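SusD homolog (Bacteroides thetaiotaomicron VPI-5482, PDB 3IHV) probably binds glycans at the cell surface as an outer-membrane lipoprotein of the SusD family, helping to pass them to a partner transporter. Local coordinates at residues 455-458 / 459-463; 468-471 / 472-476. All blocks are in the same frame, centred on the assembly; numbering follows the deposited sequence. Where two conformers were deposited one is given.

Overall arrangement
Interaction 1 (455-458 / 459-463) lies in the C-terminal half of helix 448-463, and interaction 2 (468-471 / 472-476) makes up the short helix 469-475 that follows it in the chain. Their centres lie 11 Å apart, and the two touch directly. The principal link is a salt bridge, Arg459 NE to Asp472 OD2 at 2.7 Å, backed by a probable hydrogen bond from Arg469 NH1 to Arg456 O at 2.9 Å. Trp476 completes the interface: Arg456 makes a cation-pi contact with its ring, and Arg459 CD packs on Trp476 CZ2 at 3.7 Å. Neither contact includes a residue of the two sodium sites; both are buried packing within the SusD-family region.

Interaction 1 (455-458 / 459-463); sequences VRKE and RSYEL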
loop_
_atom_site.group_PDB
_atom_site.type_symbol
_atom_site.label_atom_id
_atom_site.label_comp_id
_atom_site.label_asym_id
_atom_site.label_seq_id
_atom_site.Cartn_x
_atom_site.Cartn_y
_atom_site.Cartn_z
ATOM N N VAL A 455 14.453 5.527 11.638
ATOM C CA VAL A 455 13.049 5.121 11.409
ATOM C C VAL A 455 12.717 5.139 9.919
ATOM O O VAL A 455 12.041 4.236 9.405
ATOM C CB VAL A 455 12.019 5.981 12.151
ATOM C CG1 VAL A 455 10.585 5.381 11.961
ATOM C CG2 VAL A 455 12.326 6.087 13.611
ATOM N N ARG A 456 13.224 6.130 9.208
ATOM C CA ARG A 456 12.999 6.190 7.754
ATOM C C ARG A 456 13.596 4.959 7.041
ATOM O O ARG A 456 12.963 4.368 6.144
ATOM C CB ARG A 456 13.502 7.520 7.203
ATOM C CG ARG A 456 12.699 8.685 7.765
ATOM C CD ARG A 456 13.103 10.018 7.175
ATOM N NE ARG A 456 12.193 11.111 7.541
ATOM C CZ ARG A 456 12.302 12.359 7.087
ATOM N NH1 ARG A 456 13.273 12.692 6.220
ATOM N NH2 ARG A 456 11.445 13.283 7.486
ATOM N N LYS A 457 14.773 4.512 7.504
ATOM C CA LYS A 457 15.397 3.314 6.971
ATOM C C LYS A 457 14.614 2.051 7.355
ATOM O O LYS A 457 14.404 1.126 6.525
ATOM C CB LYS A 457 16.856 3.205 7.462
ATOM C CG LYS A 457 17.589 2.042 6.857
ATOM C CD LYS A 457 19.105 2.079 7.183
ATOM C CE LYS A 457 19.353 1.785 8.627
ATOM N NZ LYS A 457 20.801 1.592 8.847
ATOM N N GLU A 458 14.174 1.993 8.611
ATOM C CA GLU A 458 13.437 0.809 9.095
ATOM C C GLU A 458 12.198 0.561 8.266
ATOM O O GLU A 458 11.822 -0.582 8.027
ATOM C CB GLU A 458 13.081 0.966 10.576
ATOM C CG GLU A 458 12.640 -0.308 11.191
ATOM C CD GLU A 458 13.760 -1.344 11.252
ATOM O OE1 GLU A 458 14.939 -0.941 11.422
ATOM O OE2 GLU A 458 13.456 -2.554 11.124
ATOM N N ARG A 459 11.538 1.636 7.829
ATOM C CA ARG A 459 10.374 1.504 6.971
ATOM C C ARG A 459 10.690 0.761 5.682
ATOM O O ARG A 459 9.854 -0.046 5.206
ATOM C CB ARG A 459 9.727 2.871 6.689
ATOM C CG ARG A 459 9.100 3.500 7.948
ATOM C CD ARG A 459 8.347 4.773 7.611
ATOM N NE ARG A 459 7.136 4.517 6.823
ATOM C CZ ARG A 459 6.013 3.998 7.312
ATOM N NH1 ARG A 459 5.889 3.648 8.605
ATOM N NH2 ARG A 459 5.016 3.763 6.481
ATOM N N SER A 460 11.883 0.992 5.118
ATOM C CA SER A 460 12.288 0.235 3.941
ATOM C C SER A 460 12.503 -1.224 4.290
ATOM O O SER A 460 12.025 -2.101 3.568
ATOM C CB SER A 460 13.514 0.855 3.262
ATOM O OG SER A 460 14.712 0.625 3.965
ATOM N N TYR A 461 13.184 -1.518 5.403
ATOM C CA TYR A 461 13.442 -2.914 5.812
ATOM C C TYR A 461 12.188 -3.668 6.232
ATOM O O TYR A 461 12.078 -4.884 5.986
ATOM C CB TYR A 461 14.511 -2.986 6.913
ATOM C CG TYR A 461 15.894 -2.468 6.505
ATOM C CD1 TYR A 461 16.302 -2.422 5.170
ATOM C CD2 TYR A 461 16.835 -2.165 7.466
ATOM C CE1 TYR A 461 17.575 -2.015 4.818
ATOM C CE2 TYR A 461 18.126 -1.785 7.124
ATOM C CZ TYR A 461 18.487 -1.710 5.802
ATOM O OH TYR A 461 19.766 -1.322 5.474
ATOM N N GLU A 462 11.218 -2.946 6.801
ATOM C CA GLU A 462 10.014 -3.612 7.257
ATOM C C GLU A 462 8.956 -3.783 6.177
ATOM O O GLU A 462 8.301 -4.844 6.084
ATOM C CB GLU A 462 9.401 -2.839 8.435
ATOM C CG GLU A 462 8.129 -3.491 8.991
ATOM C CD GLU A 462 8.316 -4.920 9.501
ATOM O OE1 GLU A 462 9.477 -5.340 9.844
ATOM O OE2 GLU A 462 7.296 -5.663 9.514
ATOM N N LEU A 463 8.789 -2.744 5.366
ATOM C CA LEU A 463 7.653 -2.630 4.455
ATOM C C LEU A 463 7.986 -2.629 2.957
ATOM O O LEU A 463 7.132 -2.296 2.144
ATOM C CB LEU A 463 6.932 -1.313 4.795
ATOM C CG LEU A 463 6.484 -1.139 6.240
ATOM C CD1 LEU A 463 6.117 0.346 6.492
ATOM C CD2 LEU A 463 5.321 -2.021 6.538
HETATM O O HOH W 1 21.412 -0.993 7.428
#
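The C-terminal half of helix 448-463 carries this i to i+4 contact, in which Lys457 and Tyr461 pair along one side of the helix. The aliphatic part of the lysine crosses the phenol: Lys457 CG lies 4.2 Å from the centroid of the Tyr461 ring and 25° off its normal, a CH-pi contact displaced toward the rim. With CG anti to the backbone N (chi1 -176°) and a bend at chi3 (70°), the lysine chain runs past the ring to the hydroxyl, where a water accepts from Lys457 NZ at 3.0 Å and lies 2.6 Å from Tyr461 OH, at the ring edge. A phenylalanine in place of Tyr461 would probably leave this water without its hydroxyl partner and the ammonium less firmly placed. At the backbone, Lys457 O receives two good bonds: Tyr461 N at 3.1 Å, and Ser460 OG at 2.6 Å, on a lone pair in the carbonyl plane. Glu462 N reaches Glu458 O at 2.7 Å. Glu458 OE2 and Glu462 OE1 lie 5.0 Å apart, and both glutamates are salt-bridged to Arg320, which probably offsets their like charges; Arg427 also binds Glu458. Tyr461 stacks with Trp312 and touches helix 306-313, while Glu458 and Glu462 pack on helices 397-412 and 417-430.

Interaction 2 (468-471 / 472-476); sequences HRRQ and DLIRW
Arg469 and Trp476 meet across the two turns of helix 469-475, and the arginine can be followed outward to that meeting. From CB the chain leaves with CG anti to the backbone N (chi1 -172°) and bends at chi2 (62°), which turns it back along the helix. Arg469 NE then passes Leu473 CD2 at 4.1 Å, the methyl lying over one face of the guanidinium. At the tip, Arg469 NH1 approaches the edge of the indole, 3.7 Å from Trp476 CZ3 and near the ring plane. Guanidinium and indole stand 87° apart, and Trp476 CZ3 lies over a face of the guanidinium; this is edge packing, distinct from a cation-pi stack. Arg469 NH1 also donates to a water at 2.9 Å, and that water donates to Asp472 OD2 at 2.8 Å, bridging two opposite charges that do not touch. Arg469 NH2 ends in a salt bridge to Asp50.

Asp472 is the polar hub. Arg475 grips it side-on, with Arg475 NE at 2.8 Å and Arg475 NH2 at 3.2 Å from Asp472 OD1, both from the same face of the carboxylate, while OD2 takes the salt bridge from Arg459; such a cationic surround is likely to favour the ionised carboxylate. In the backbone, Leu473 N bonds to Arg469 O at 2.8 Å, nearly straight. On another side of the helix, Ile474 CD1 rests against Arg470 CG at 4.0 Å. The short helix is thus enclosed: Leu473 and Ile474 pack on Tyr479 of helix 479-493, Arg475 reaches helix 195-210 and Glu406 of helix 397-412, and Trp476 lies against helix 448-463.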
loop_
_atom_site.group_PDB
_atom_site.type_symbol
_atom_site.label_atom_id
_atom_site.label_comp_id
_atom_site.label_asym_id
_atom_site.label_seq_id
_atom_site.Cartn_x
_atom_site.Cartn_y
_atom_site.Cartn_z
ATOM N N HIS A 468 4.456 1.727 0.070
ATOM C CA HIS A 468 4.588 2.914 0.913
ATOM C C HIS A 468 5.771 3.798 0.645
ATOM O O HIS A 468 5.778 4.977 1.037
ATOM C CB HIS A 468 4.673 2.474 2.393
ATOM C CG HIS A 468 3.590 1.520 2.765
ATOM N ND1 HIS A 468 2.247 1.858 2.686
ATOM C CD2 HIS A 468 3.640 0.202 3.058
ATOM C CE1 HIS A 468 1.524 0.788 2.973
ATOM N NE2 HIS A 468 2.344 -0.226 3.207
ATOM N N ARG A 469 6.794 3.273 -0.007
ATOM C CA ARG A 469 8.027 4.034 -0.074
ATOM C C ARG A 469 7.920 5.386 -0.772
ATOM O O ARG A 469 8.408 6.409 -0.278
ATOM C CB ARG A 469 9.144 3.189 -0.684
ATOM C CG ARG A 469 10.511 3.864 -0.594
ATOM C CD ARG A 469 10.916 4.075 0.843
ATOM N NE ARG A 469 12.315 4.443 1.022
ATOM C CZ ARG A 469 12.860 4.576 2.225
ATOM N NH1 ARG A 469 12.122 4.411 3.319
ATOM N NH2 ARG A 469 14.140 4.912 2.350
ATOM N N ARG A 470 7.328 5.381 -1.954
ATOM C CA ARG A 470 7.200 6.635 -2.698
ATOM C C ARG A 470 6.385 7.669 -1.943
ATOM O O ARG A 470 6.792 8.850 -1.822
ATOM C CB ARG A 470 6.614 6.343 -4.059
ATOM C CG ARG A 470 6.530 7.560 -4.970
ATOM C CD ARG A 470 6.396 7.124 -6.409
ATOM N NE ARG A 470 6.043 8.253 -7.258
ATOM C CZ ARG A 470 6.216 8.334 -8.567
ATOM N NH1 ARG A 470 6.724 7.330 -9.251
ATOM N NH2 ARG A 470 5.823 9.431 -9.205
ATOM N N GLN A 471 5.230 7.269 -1.391
ATOM C CA GLN A 471 4.461 8.274 -0.632
ATOM C C GLN A 471 5.165 8.742 0.640
ATOM O O GLN A 471 4.976 9.886 1.049
ATOM C CB GLN A 471 3.046 7.786 -0.336
ATOM C CG GLN A 471 2.210 7.558 -1.557
ATOM C CD GLN A 471 1.976 8.813 -2.352
ATOM O OE1 GLN A 471 2.158 8.821 -3.578
ATOM N NE2 GLN A 471 1.669 9.906 -1.658
ATOM N N ASP A 472 5.979 7.867 1.241
ATOM C CA ASP A 472 6.790 8.230 2.403
ATOM C C ASP A 472 7.815 9.276 1.970
ATOM O O ASP A 472 7.903 10.314 2.583
ATOM C CB ASP A 472 7.491 7.006 3.007
ATOM C CG ASP A 472 6.565 6.152 3.921
ATOM O OD1 ASP A 472 5.541 6.665 4.402
ATOM O OD2 ASP A 472 6.880 4.963 4.148
ATOM N N LEU A 473 8.576 8.984 0.894
ATOM C CA LEU A 473 9.565 9.953 0.398
ATOM C C LEU A 473 8.921 11.316 0.115
ATOM O O LEU A 473 9.460 12.382 0.467
ATOM C CB LEU A 473 10.275 9.402 -0.857
ATOM C CG LEU A 473 11.179 8.174 -0.670
ATOM C CD1 LEU A 473 11.715 7.660 -2.035
ATOM C CD2 LEU A 473 12.340 8.446 0.297
ATOM N N ILE A 474 7.723 11.270 -0.456
ATOM C CA ILE A 474 6.964 12.469 -0.753
ATOM C C ILE A 474 6.569 13.216 0.528
ATOM O O ILE A 474 6.840 14.402 0.648
ATOM C CB ILE A 474 5.726 12.165 -1.663
ATOM C CG1 ILE A 474 6.214 11.792 -3.060
ATOM C CG2 ILE A 474 4.816 13.402 -1.745
ATOM C CD1 ILE A 474 5.184 11.243 -4.004
ATOM N N ARG A 475 5.974 12.539 1.513
ATOM C CA ARG A 475 5.574 13.257 2.721
ATOM C C ARG A 475 6.794 13.773 3.513
ATOM O O ARG A 475 6.706 14.773 4.247
ATOM C CB ARG A 475 4.639 12.401 3.573
ATOM C CG ARG A 475 5.311 11.206 4.245
ATOM C CD ARG A 475 4.284 10.355 4.991
ATOM N NE ARG A 475 4.910 9.173 5.584
ATOM C CZ ARG A 475 5.487 9.140 6.776
ATOM N NH1 ARG A 475 5.480 10.196 7.543
ATOM N NH2 ARG A 475 6.029 8.025 7.214
ATOM N N TRP A 476 7.944 13.107 3.329
ATOM C CA TRP A 476 9.182 13.574 3.923
ATOM C C TRP A 476 9.821 14.728 3.163
ATOM O O TRP A 476 10.760 15.310 3.664
ATOM C CB TRP A 476 10.205 12.440 4.066
ATOM C CG TRP A 476 9.772 11.313 4.997
ATOM C CD1 TRP A 476 8.974 11.435 6.087
ATOM C CD2 TRP A 476 10.091 9.919 4.883
ATOM N NE1 TRP A 476 8.783 10.222 6.671
ATOM C CE2 TRP A 476 9.492 9.273 5.967
ATOM C CE3 TRP A 476 10.894 9.177 4.018
ATOM C CZ2 TRP A 476 9.583 7.909 6.162
ATOM C CZ3 TRP A 476 10.995 7.798 4.218
ATOM C CH2 TRP A 476 10.347 7.183 5.281
HETATM O O HOH W 2 9.312 3.799 3.515
#